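PDB 4AK9: cpftsy, which probably acts as the GTP-binding receptor of the chloroplast signal recognition particle, helping deliver proteins to the thylakoid membrane. Local coordinates for residues P63-K68 and V285-I290. Numbering follows the deposited sequence.
Sequences PKTALK and VDELSI
Thr65 and Asp286 bring the two backbones closest, their CA atoms 6.8 Å apart, where the start of helix 63-78 faces the last turn of helix 280-288; the chain leaves helical geometry at Ser289, with positive phi. Asp286 carries the contact. Its CG is anti to the backbone N (chi1 -179°), and its two carboxylate oxygens take different donors: Thr65 OG1 gives a 2.8 Å hydrogen bond to the anti lone pair of OD2, while Lys68, reaching tip to tip, puts NZ 2.8 Å from OD1 on the syn side in a salt bridge. An alanine in place of Asp286 would probably leave the Lys68 ammonium without its carboxylate mate and take from the Thr65 hydroxyl its acceptor on this helix. Glu287 crosses Lys64 at about a right angle, OE2 lying 3.5 Å from Lys64 CB, but the salt bridge from OE1 to Lys64 NZ is long (4.0 Å); Arg256 of helix 251-261 is the stronger partner of OE1. One water donates to both Thr65 OG1 and Glu287 OE2; a second donates to Asp286 OD2. This polar, surface contact joins the SRP54-type helical bundle to the GTPase domain, with Leu99 of helix 85-101 packing against Thr65 and Lys68.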
loop_
_atom_site.group_PDB
_atom_site.type_symbol
_atom_site.label_atom_id
_atom_site.label_comp_id
_atom_site.label_asym_id
_atom_site.label_seq_id
_atom_site.Cartn_x
_atom_site.Cartn_y
_atom_site.Cartn_z
ATOM N N PRO A 63 -7.748 -0.385 3.656
ATOM C CA PRO A 63 -8.445 -0.551 4.951
ATOM C C PRO A 63 -9.972 -0.523 4.807
ATOM O O PRO A 63 -10.661 -1.365 5.379
ATOM C CB PRO A 63 -7.947 0.647 5.772
ATOM C CG PRO A 63 -6.493 0.835 5.253
ATOM C CD PRO A 63 -6.614 0.572 3.738
ATOM N N LYS A 64 -10.516 0.413 4.037
ATOM C CA LYS A 64 -11.969 0.448 3.914
ATOM C C LYS A 64 -12.567 -0.730 3.163
ATOM O O LYS A 64 -13.644 -1.216 3.527
ATOM C CB LYS A 64 -12.430 1.759 3.290
ATOM C CG LYS A 64 -12.166 2.925 4.206
ATOM C CD LYS A 64 -12.675 4.194 3.573
ATOM C CE LYS A 64 -11.787 5.357 3.987
ATOM N NZ LYS A 64 -11.288 6.125 2.794
ATOM N N THR A 65 -11.884 -1.175 2.112
ATOM C CA THR A 65 -12.371 -2.290 1.290
ATOM C C THR A 65 -12.294 -3.614 2.087
ATOM O O THR A 65 -13.250 -4.422 2.102
ATOM C CB THR A 65 -11.528 -2.399 -0.024
ATOM O OG1 THR A 65 -11.646 -1.169 -0.772
ATOM C CG2 THR A 65 -11.968 -3.573 -0.909
ATOM N N ALA A 66 -11.166 -3.837 2.750
ATOM C CA ALA A 66 -10.974 -5.031 3.587
ATOM C C ALA A 66 -11.984 -5.050 4.745
ATOM O O ALA A 66 -12.506 -6.117 5.096
ATOM C CB ALA A 66 -9.510 -5.097 4.136
ATOM N N LEU A 67 -12.257 -3.876 5.324
ATOM C CA LEU A 67 -13.229 -3.760 6.423
ATOM C C LEU A 67 -14.599 -4.240 5.946
ATOM O O LEU A 67 -15.249 -5.079 6.585
ATOM C CB LEU A 67 -13.289 -2.311 6.931
ATOM C CG LEU A 67 -14.392 -1.875 7.902
ATOM C CD1 LEU A 67 -14.526 -2.855 9.054
ATOM C CD2 LEU A 67 -14.048 -0.488 8.422
ATOM N N LYS A 68 -15.032 -3.761 4.789
ATOM C CA LYS A 68 -16.372 -4.123 4.350
ATOM C C LYS A 68 -16.479 -5.565 3.856
ATOM O O LYS A 68 -17.530 -6.191 4.009
ATOM C CB LYS A 68 -16.897 -3.151 3.308
ATOM C CG LYS A 68 -16.231 -3.288 1.988
ATOM C CD LYS A 68 -16.962 -2.460 0.950
ATOM C CE LYS A 68 -17.026 -1.009 1.361
ATOM N NZ LYS A 68 -17.366 -0.151 0.193
ATOM N N VAL A 285 -11.860 -0.143 -7.737
ATOM C CA VAL A 285 -13.254 -0.250 -8.191
ATOM C C VAL A 285 -14.192 0.154 -7.053
ATOM O O VAL A 285 -15.124 0.931 -7.252
ATOM C CB VAL A 285 -13.566 -1.662 -8.687
ATOM C CG1 VAL A 285 -15.097 -1.810 -8.977
ATOM C CG2 VAL A 285 -12.749 -1.951 -9.948
ATOM N N ASP A 286 -13.914 -0.358 -5.853
ATOM C CA ASP A 286 -14.702 -0.049 -4.659
ATOM C C ASP A 286 -14.711 1.443 -4.315
ATOM O O ASP A 286 -15.780 2.049 -4.096
ATOM C CB ASP A 286 -14.193 -0.871 -3.470
ATOM C CG ASP A 286 -15.000 -0.617 -2.200
ATOM O OD1 ASP A 286 -16.248 -0.467 -2.302
ATOM O OD2 ASP A 286 -14.385 -0.524 -1.106
ATOM N N GLU A 287 -13.537 2.068 -4.285
ATOM C CA GLU A 287 -13.436 3.453 -3.876
ATOM C C GLU A 287 -13.887 4.434 -4.932
ATOM O O GLU A 287 -14.456 5.476 -4.577
ATOM C CB GLU A 287 -11.992 3.803 -3.465
ATOM C CG GLU A 287 -11.517 3.133 -2.147
ATOM C CD GLU A 287 -12.155 3.760 -0.909
ATOM O OE1 GLU A 287 -12.331 5.007 -0.887
ATOM O OE2 GLU A 287 -12.502 3.010 0.040
ATOM N N LEU A 288 -13.644 4.141 -6.217
ATOM C CA LEU A 288 -13.896 5.137 -7.280
ATOM C C LEU A 288 -15.177 4.901 -8.079
ATOM O O LEU A 288 -15.633 5.788 -8.841
ATOM C CB LEU A 288 -12.693 5.294 -8.262
ATOM C CG LEU A 288 -11.301 5.704 -7.705
ATOM C CD1 LEU A 288 -10.645 6.702 -8.646
ATOM C CD2 LEU A 288 -11.340 6.289 -6.301
ATOM N N SER A 289 -15.783 3.723 -7.907
ATOM C CA SER A 289 -17.023 3.387 -8.602
ATOM C C SER A 289 -16.900 3.517 -10.127
ATOM O O SER A 289 -17.864 3.911 -10.802
ATOM C CB SER A 289 -18.186 4.269 -8.070
ATOM O OG SER A 289 -18.280 4.193 -6.633
ATOM N N ILE A 290 -15.723 3.174 -10.668
ATOM C CA ILE A 290 -15.430 3.207 -12.107
ATOM C C ILE A 290 -14.764 1.871 -12.420
ATOM O O ILE A 290 -13.922 1.399 -11.619
ATOM C CB ILE A 290 -14.434 4.339 -12.410
ATOM C CG1 ILE A 290 -15.122 5.706 -12.231
ATOM C CG2 ILE A 290 -13.854 4.227 -13.841
ATOM C CD1 ILE A 290 -14.110 6.817 -12.126
HETATM O O HOH W 1 -9.900 1.177 0.099
HETATM O O HOH W 2 -14.711 1.773 0.234
#